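Local coordinates for protein glutamate receptor IIB (Drosophila melanogaster, PDB 4WXJ) that binds glutamate through a clamshell ligand-binding domain and, as the whole receptor, probably opens a postsynaptic cation channel in muscle, at residues Ala14-Lys19 against Arg64-Gly69; Asp79-Gln84 against Gly93-Thr98; Val140-Ile145 against Asn167-Phe172. One frame throughout, in Å; residues are numbered along the deposited sequence.

Three loop closures show how a two-lobed glutamate-binding domain is put together around its ligand. From the N terminus, contact 1 comes first: strand 10-15 runs out into 16-19, and the chain returns through helix 42-54 and strand 57-62 to meet it at 64-69. Contact 2 follows at once, closing the small loop between helix 80-86 and the turn after strand 92-93. The two touch through Y68 and D96 and both reach the bound glutamate. Contact 3, with its centre about 24 Å from theirs, joins strand 141-143 to helix 160-171 in the other lobe. The three follow in series; none encloses or crosses another.

Contact 1 (Ala14-Lys19 against Arg64-Gly69); sequences ATRVGK and RDNKYG. With GLU (glutamic acid), chain C.
The carbonyl oxygen of N66 is gripped by two donors of a single side chain: R16 comes side-on, with NE 3.0 Å and NH2 3.1 Å from N66 O. NH2 approaches nearly along the C=O axis, whereas NE sits above the carbonyl plane. The N66 side chain, its CG anti to the backbone N (chi1 -157°), reaches back to the other backbone. There OD1 takes the N-H of V17 on an in-plane lone pair at 2.7 Å, and ND2 returns a weak, longer bond to V17 O. A bend at chi3 (-59°) lays the R16 guanidinium flat on the Y68 ring, planes 14° apart, and puts CD over the ring centre, 3.6 Å from the centroid. The cation-pi contact is off-centre. A water bridges R16 NH1, from which it accepts, and Y68 OH, to which it donates; the hydroxyl also hydrogen-bonds D96. Next door, D65 OD1 accepts from K67 N in an Asx turn. On the ring's opposite face lies the ligand, its CB 3.6 Å from Y68 CZ, so the tyrosine is sandwiched between arginine and glutamate, an aromatic wall of the agonist pocket in this ionotropic glutamate receptor domain.

Contact 2 (Asp79-Gln84 against Gly93-Thr98); sequences DGIIRQ and GICDLT. With GLU (glutamic acid), chain C.
Bound glutamate meets the 93-98 segment through three hydrogen bonds. Its ammonium nitrogen donates to the backbone O of D96, at 2.6 Å, and to T98 OG1, at 2.7 Å; T98 N in turn donates to the ligand carboxylate oxygen O over 2.9 Å, in a nearly straight bond (167°). T98 OG1 lies beside its own backbone N, anti to the carbonyl carbon (chi1 -55°), so hydroxyl and amide of one residue hold the two ends of the alpha-amino acid group. R103 also binds the ligand, and E200 bonds both ligand and T98 OG1. The D96 carbonyl is presented by an inverse gamma turn centred on D96, while its OD2 is also held by N203.

This loop lines the glutamate site of the periplasmic-binding-protein-like fold, between strand 92-93 and helix 101-104. Behind it, helix 80-86 supplies an apolar backing without any hydrogen bond across the pair. The two branches of I81 divide the work. CG2, anti to the backbone N, lies 3.6 Å from G93 CA, so the helix comes close to the bare glycine backbone. CG1 carries CD1 out along an extended chi2 (172°) to C95 SG, 3.6 Å away, whose own first torsion places it between backbone N and carbonyl carbon. The next residue, I82, brings CD1 to L97 CD1, tip to tip, in a looser contact of 4.4 Å. Farther out, A14 packs on I81, and L97 rests on A229 of strand 214-230.

Contact 3 (Val140-Ile145 against Asn167-Phe172); sequences VQFGTI and NKMLSF
Helix 160-171 packs its C-terminal end across strand 141-143, an outermost strand of the mixed sheet in the second lobe; the axes of 141-143 and 167-171 approach to 7.9 Å, their directions 103° apart. F172, the first residue past the helix, turns its ring toward the strand. Its edge points at the face of F142 in a T-shaped pair, centroids 5.0 Å apart and planes at 83°, and CE2 stands over the centre of the F142 ring. The F142 ring is set there with CG between backbone N and carbonyl carbon (chi1 51°). The F172 ring is itself covered on both faces: Q141 CG makes a CH-pi contact on one, 3.9 Å from the centroid, while K168 O lies over the rim of the other. The Q141 chain runs extended past the ring, and its NE2 bonds K173 O.

The contact thus ties the end of the helix to the sheet margin shortly before I145, which touches the bound glutamate. M169 continues it: CG lies 3.7 Å from F142 CD2, with SD at the ring edge in a Met-aromatic contact. A bend at chi3 then brings CE to T144, 3.6 Å from both CG2 and OG1; that hydroxyl is hydrogen-bonded to S151. Within the helix end, K168 O takes three donors, S171 N, F172 N and S171 OG, the last at 2.8 Å on a lone pair.

Contact 1 (Ala14-Lys19 against Arg64-Gly69)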
# COMPACT_ATOMS: atom_id res chain seq x y z
N ALA A 14 -14.66 1.91 -1.82
CA ALA A 14 -14.07 0.71 -1.26
C ALA A 14 -12.68 1.01 -0.73
O ALA A 14 -11.87 1.65 -1.40
CB ALA A 14 -14.02 -0.40 -2.30
N THR A 15 -12.40 0.55 0.49
CA THR A 15 -11.09 0.75 1.09
C THR A 15 -10.75 -0.43 1.99
O THR A 15 -11.47 -1.43 2.01
CB THR A 15 -11.02 2.06 1.90
OG1 THR A 15 -9.70 2.25 2.41
CG2 THR A 15 -12.02 2.04 3.05
N ARG A 16 -9.65 -0.31 2.73
CA ARG A 16 -9.25 -1.33 3.68
C ARG A 16 -8.71 -0.66 4.93
O ARG A 16 -8.21 0.46 4.87
CB ARG A 16 -8.20 -2.27 3.08
CG ARG A 16 -6.86 -1.60 2.79
CD ARG A 16 -5.87 -2.58 2.17
NE ARG A 16 -5.62 -3.74 3.03
CZ ARG A 16 -4.76 -3.76 4.04
NH1 ARG A 16 -4.05 -2.68 4.34
NH2 ARG A 16 -4.60 -4.86 4.76
N VAL A 17 -8.82 -1.34 6.06
CA VAL A 17 -8.34 -0.80 7.33
C VAL A 17 -6.83 -0.94 7.43
O VAL A 17 -6.29 -2.05 7.38
CB VAL A 17 -9.01 -1.50 8.53
CG1 VAL A 17 -8.42 -1.01 9.84
CG2 VAL A 17 -10.51 -1.26 8.49
N GLY A 18 -6.15 0.19 7.57
CA GLY A 18 -4.70 0.21 7.66
C GLY A 18 -4.20 1.63 7.78
O GLY A 18 -4.40 2.45 6.88
N LYS A 19 -3.55 1.92 8.90
CA LYS A 19 -3.07 3.27 9.17
C LYS A 19 -1.85 3.58 8.32
O LYS A 19 -1.11 2.66 7.95
CB LYS A 19 -2.74 3.43 10.65
CG LYS A 19 -3.95 3.33 11.56
CD LYS A 19 -3.53 3.35 13.02
CE LYS A 19 -4.74 3.37 13.94
NZ LYS A 19 -4.36 3.20 15.37
N ARG A 64 -14.68 -6.53 2.98
CA ARG A 64 -14.85 -7.57 3.99
C ARG A 64 -13.55 -8.31 4.32
O ARG A 64 -13.22 -8.48 5.49
CB ARG A 64 -15.92 -8.57 3.53
CG ARG A 64 -16.36 -9.56 4.60
CD ARG A 64 -17.59 -10.33 4.15
NE ARG A 64 -18.10 -11.22 5.20
CZ ARG A 64 -19.24 -11.90 5.12
NH1 ARG A 64 -20.01 -11.79 4.04
NH2 ARG A 64 -19.62 -12.68 6.12
N ASP A 65 -12.83 -8.74 3.29
CA ASP A 65 -11.59 -9.49 3.49
C ASP A 65 -10.41 -8.59 3.86
O ASP A 65 -9.34 -9.08 4.21
CB ASP A 65 -11.25 -10.31 2.23
CG ASP A 65 -11.17 -9.46 0.97
OD1 ASP A 65 -11.10 -8.21 1.08
OD2 ASP A 65 -11.17 -10.04 -0.13
N ASN A 66 -10.63 -7.28 3.78
CA ASN A 66 -9.60 -6.28 4.09
C ASN A 66 -8.31 -6.46 3.28
O ASN A 66 -7.22 -6.14 3.76
CB ASN A 66 -9.26 -6.31 5.58
CG ASN A 66 -8.66 -5.00 6.07
OD1 ASN A 66 -9.30 -3.95 5.99
ND2 ASN A 66 -7.44 -5.06 6.59
N LYS A 67 -8.44 -6.95 2.05
CA LYS A 67 -7.29 -7.15 1.17
C LYS A 67 -7.15 -6.01 0.16
O LYS A 67 -8.13 -5.35 -0.19
CB LYS A 67 -7.41 -8.49 0.44
CG LYS A 67 -7.30 -9.70 1.35
CD LYS A 67 -7.26 -10.98 0.54
CE LYS A 67 -7.11 -12.20 1.44
NZ LYS A 67 -6.91 -13.45 0.64
N TYR A 68 -5.92 -5.80 -0.31
CA TYR A 68 -5.67 -4.82 -1.36
C TYR A 68 -6.32 -5.27 -2.66
O TYR A 68 -7.17 -4.57 -3.22
CB TYR A 68 -4.16 -4.64 -1.59
CG TYR A 68 -3.42 -3.95 -0.47
CD1 TYR A 68 -2.93 -4.66 0.62
CD2 TYR A 68 -3.18 -2.58 -0.51
CE1 TYR A 68 -2.23 -4.03 1.63
CE2 TYR A 68 -2.49 -1.94 0.51
CZ TYR A 68 -2.02 -2.67 1.58
OH TYR A 68 -1.33 -2.04 2.59
N GLY A 69 -5.92 -6.44 -3.14
CA GLY A 69 -6.42 -6.99 -4.38
C GLY A 69 -5.33 -7.70 -5.17
O GLY A 69 -4.38 -7.07 -5.63
N GLU C . 0.59 -0.83 -1.76
CA GLU C . 0.78 -2.29 -1.97
C GLU C . -0.31 -2.84 -2.88
O GLU C . -1.09 -2.07 -3.45
CB GLU C . 0.79 -3.02 -0.64
CG GLU C . 2.04 -2.80 0.20
CD GLU C . 3.22 -3.68 -0.23
OE1 GLU C . 4.34 -3.44 0.27
OE2 GLU C . 3.03 -4.59 -1.06
OXT GLU C . -0.43 -4.05 -3.08
O HOH W 1 -1.23 -3.13 5.15

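Contact 2 (Asp79-Gln84 against Gly93-Thr98)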
# COMPACT_ATOMS: atom_id res chain seq x y z
N ASP A 79 -9.59 -10.49 -5.41
CA ASP A 79 -10.13 -10.22 -4.08
C ASP A 79 -9.92 -8.75 -3.72
O ASP A 79 -9.51 -7.95 -4.56
CB ASP A 79 -9.47 -11.13 -3.04
CG ASP A 79 -7.94 -11.05 -3.06
OD1 ASP A 79 -7.39 -10.08 -3.62
OD2 ASP A 79 -7.30 -11.95 -2.50
N GLY A 80 -10.24 -8.40 -2.48
CA GLY A 80 -9.97 -7.08 -1.96
C GLY A 80 -10.69 -5.95 -2.68
O GLY A 80 -11.77 -6.15 -3.24
N ILE A 81 -10.07 -4.77 -2.66
CA ILE A 81 -10.65 -3.58 -3.26
C ILE A 81 -10.86 -3.75 -4.76
O ILE A 81 -11.87 -3.31 -5.30
CB ILE A 81 -9.76 -2.34 -3.01
CG1 ILE A 81 -9.62 -2.09 -1.51
CG2 ILE A 81 -10.35 -1.11 -3.70
CD1 ILE A 81 -8.62 -1.01 -1.14
N ILE A 82 -9.90 -4.38 -5.42
CA ILE A 82 -9.97 -4.58 -6.86
C ILE A 82 -11.21 -5.39 -7.25
O ILE A 82 -11.87 -5.09 -8.24
CB ILE A 82 -8.71 -5.30 -7.40
CG1 ILE A 82 -7.45 -4.50 -7.05
CG2 ILE A 82 -8.80 -5.51 -8.90
CD1 ILE A 82 -7.39 -3.11 -7.67
N ARG A 83 -11.54 -6.40 -6.45
CA ARG A 83 -12.70 -7.24 -6.72
C ARG A 83 -14.00 -6.44 -6.67
O ARG A 83 -14.87 -6.60 -7.53
CB ARG A 83 -12.76 -8.41 -5.73
CG ARG A 83 -13.96 -9.34 -5.92
CD ARG A 83 -13.99 -9.95 -7.31
NE ARG A 83 -15.13 -10.86 -7.50
CZ ARG A 83 -15.15 -12.13 -7.12
NH1 ARG A 83 -14.10 -12.68 -6.53
NH2 ARG A 83 -16.23 -12.87 -7.34
N GLN A 84 -14.13 -5.58 -5.66
CA GLN A 84 -15.34 -4.78 -5.50
C GLN A 84 -15.56 -3.84 -6.68
O GLN A 84 -16.70 -3.52 -7.02
CB GLN A 84 -15.27 -3.97 -4.20
CG GLN A 84 -15.18 -4.81 -2.95
CD GLN A 84 -16.34 -5.78 -2.82
OE1 GLN A 84 -17.50 -5.39 -2.88
NE2 GLN A 84 -16.02 -7.06 -2.67
N GLY A 93 -12.02 3.02 -5.46
CA GLY A 93 -11.18 2.24 -4.57
C GLY A 93 -9.93 3.01 -4.19
O GLY A 93 -9.24 3.54 -5.06
N ILE A 94 -9.64 3.09 -2.90
CA ILE A 94 -8.53 3.91 -2.43
C ILE A 94 -7.89 3.41 -1.13
O ILE A 94 -8.57 2.91 -0.23
CB ILE A 94 -8.96 5.38 -2.22
CG1 ILE A 94 -7.76 6.24 -1.82
CG2 ILE A 94 -10.08 5.47 -1.18
CD1 ILE A 94 -8.04 7.73 -1.82
N CYS A 95 -6.57 3.57 -1.07
CA CYS A 95 -5.73 3.36 0.11
C CYS A 95 -4.31 3.53 -0.40
O CYS A 95 -4.09 4.23 -1.38
CB CYS A 95 -5.93 1.98 0.75
SG CYS A 95 -5.54 0.59 -0.33
N ASP A 96 -3.34 2.89 0.25
CA ASP A 96 -2.02 2.74 -0.37
C ASP A 96 -2.12 1.70 -1.47
O ASP A 96 -1.56 0.61 -1.38
CB ASP A 96 -0.95 2.34 0.66
CG ASP A 96 -1.37 1.17 1.53
OD1 ASP A 96 -2.58 1.06 1.84
OD2 ASP A 96 -0.49 0.37 1.90
N LEU A 97 -2.86 2.05 -2.52
CA LEU A 97 -3.16 1.13 -3.60
C LEU A 97 -2.19 1.35 -4.75
O LEU A 97 -2.31 2.32 -5.51
CB LEU A 97 -4.61 1.31 -4.07
CG LEU A 97 -5.19 0.25 -5.01
CD1 LEU A 97 -5.24 -1.12 -4.34
CD2 LEU A 97 -6.58 0.67 -5.46
N THR A 98 -1.22 0.46 -4.87
CA THR A 98 -0.16 0.60 -5.85
C THR A 98 -0.61 0.16 -7.23
O THR A 98 -1.28 -0.86 -7.39
CB THR A 98 1.07 -0.23 -5.45
OG1 THR A 98 1.48 0.14 -4.13
CG2 THR A 98 2.22 0.00 -6.42
N GLU C . 0.59 -0.83 -1.76
CA GLU C . 0.78 -2.29 -1.97
C GLU C . -0.31 -2.84 -2.88
O GLU C . -1.09 -2.07 -3.45
CB GLU C . 0.79 -3.02 -0.64
CG GLU C . 2.04 -2.80 0.20
CD GLU C . 3.22 -3.68 -0.23
OE1 GLU C . 4.34 -3.44 0.27
OE2 GLU C . 3.03 -4.59 -1.06
OXT GLU C . -0.43 -4.05 -3.08

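Contact 3 (Val140-Ile145 against Asn167-Phe172)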
# COMPACT_ATOMS: atom_id res chain seq x y z
N VAL A 140 19.48 -14.03 8.07
CA VAL A 140 18.31 -13.16 8.21
C VAL A 140 17.33 -13.43 7.08
O VAL A 140 17.61 -13.14 5.92
CB VAL A 140 18.71 -11.68 8.20
CG1 VAL A 140 17.48 -10.78 8.30
CG2 VAL A 140 19.68 -11.38 9.34
N GLN A 141 16.17 -13.99 7.42
CA GLN A 141 15.13 -14.24 6.44
C GLN A 141 14.41 -12.93 6.12
O GLN A 141 14.56 -11.94 6.84
CB GLN A 141 14.14 -15.29 6.94
CG GLN A 141 14.75 -16.66 7.16
CD GLN A 141 13.71 -17.71 7.51
OE1 GLN A 141 12.66 -17.40 8.07
NE2 GLN A 141 14.00 -18.97 7.18
N PHE A 142 13.64 -12.92 5.04
CA PHE A 142 12.92 -11.72 4.64
C PHE A 142 11.72 -12.05 3.76
O PHE A 142 11.67 -13.11 3.13
CB PHE A 142 13.85 -10.75 3.91
CG PHE A 142 14.63 -11.39 2.79
CD1 PHE A 142 15.86 -11.97 3.03
CD2 PHE A 142 14.13 -11.39 1.50
CE1 PHE A 142 16.57 -12.56 2.00
CE2 PHE A 142 14.84 -11.97 0.47
CZ PHE A 142 16.07 -12.55 0.72
N GLY A 143 10.75 -11.14 3.73
CA GLY A 143 9.55 -11.34 2.94
C GLY A 143 8.73 -10.09 2.72
O GLY A 143 9.13 -8.99 3.10
N THR A 144 7.57 -10.27 2.09
CA THR A 144 6.68 -9.17 1.73
C THR A 144 5.23 -9.51 2.07
O THR A 144 4.94 -10.60 2.57
CB THR A 144 6.75 -8.83 0.22
OG1 THR A 144 6.21 -9.92 -0.54
CG2 THR A 144 8.19 -8.58 -0.21
N ILE A 145 4.33 -8.58 1.79
CA ILE A 145 2.91 -8.86 1.90
C ILE A 145 2.50 -9.83 0.79
O ILE A 145 2.86 -9.64 -0.37
CB ILE A 145 2.07 -7.58 1.81
CG1 ILE A 145 2.33 -6.71 3.04
CG2 ILE A 145 0.58 -7.91 1.71
CD1 ILE A 145 1.81 -5.30 2.91
N ASN A 167 13.33 -16.00 -5.26
CA ASN A 167 13.50 -17.43 -5.04
C ASN A 167 13.83 -17.75 -3.58
O ASN A 167 13.41 -18.79 -3.07
CB ASN A 167 14.59 -17.98 -5.96
CG ASN A 167 14.13 -18.09 -7.40
OD1 ASN A 167 13.04 -18.59 -7.68
ND2 ASN A 167 14.96 -17.64 -8.33
N LYS A 168 14.56 -16.87 -2.91
CA LYS A 168 14.85 -17.06 -1.49
C LYS A 168 13.59 -16.90 -0.65
O LYS A 168 13.33 -17.69 0.25
CB LYS A 168 15.92 -16.07 -1.02
CG LYS A 168 17.33 -16.47 -1.41
CD LYS A 168 18.32 -16.20 -0.28
CE LYS A 168 19.69 -16.74 -0.62
NZ LYS A 168 20.68 -16.46 0.46
N MET A 169 12.79 -15.87 -0.96
CA MET A 169 11.54 -15.64 -0.24
C MET A 169 10.62 -16.85 -0.34
O MET A 169 9.96 -17.22 0.64
CB MET A 169 10.83 -14.39 -0.78
CG MET A 169 11.37 -13.08 -0.24
SD MET A 169 10.82 -11.63 -1.16
CE MET A 169 9.06 -11.93 -1.28
N LEU A 170 10.57 -17.45 -1.52
CA LEU A 170 9.73 -18.63 -1.74
C LEU A 170 10.23 -19.85 -0.98
O LEU A 170 9.45 -20.73 -0.63
CB LEU A 170 9.66 -18.96 -3.23
CG LEU A 170 8.91 -17.97 -4.13
CD1 LEU A 170 9.13 -18.33 -5.59
CD2 LEU A 170 7.43 -17.96 -3.80
N SER A 171 11.53 -19.90 -0.72
CA SER A 171 12.16 -21.08 -0.13
C SER A 171 12.15 -21.08 1.39
O SER A 171 12.18 -22.14 2.02
CB SER A 171 13.60 -21.20 -0.62
OG SER A 171 14.43 -20.24 0.01
N PHE A 172 12.12 -19.89 1.99
CA PHE A 172 12.23 -19.75 3.44
C PHE A 172 11.18 -20.56 4.20
O PHE A 172 10.03 -20.64 3.79
CB PHE A 172 12.13 -18.28 3.85
CG PHE A 172 13.36 -17.47 3.56
CD1 PHE A 172 14.62 -17.99 3.77
CD2 PHE A 172 13.24 -16.17 3.09
CE1 PHE A 172 15.75 -17.23 3.51
CE2 PHE A 172 14.37 -15.41 2.82
CZ PHE A 172 15.63 -15.94 3.03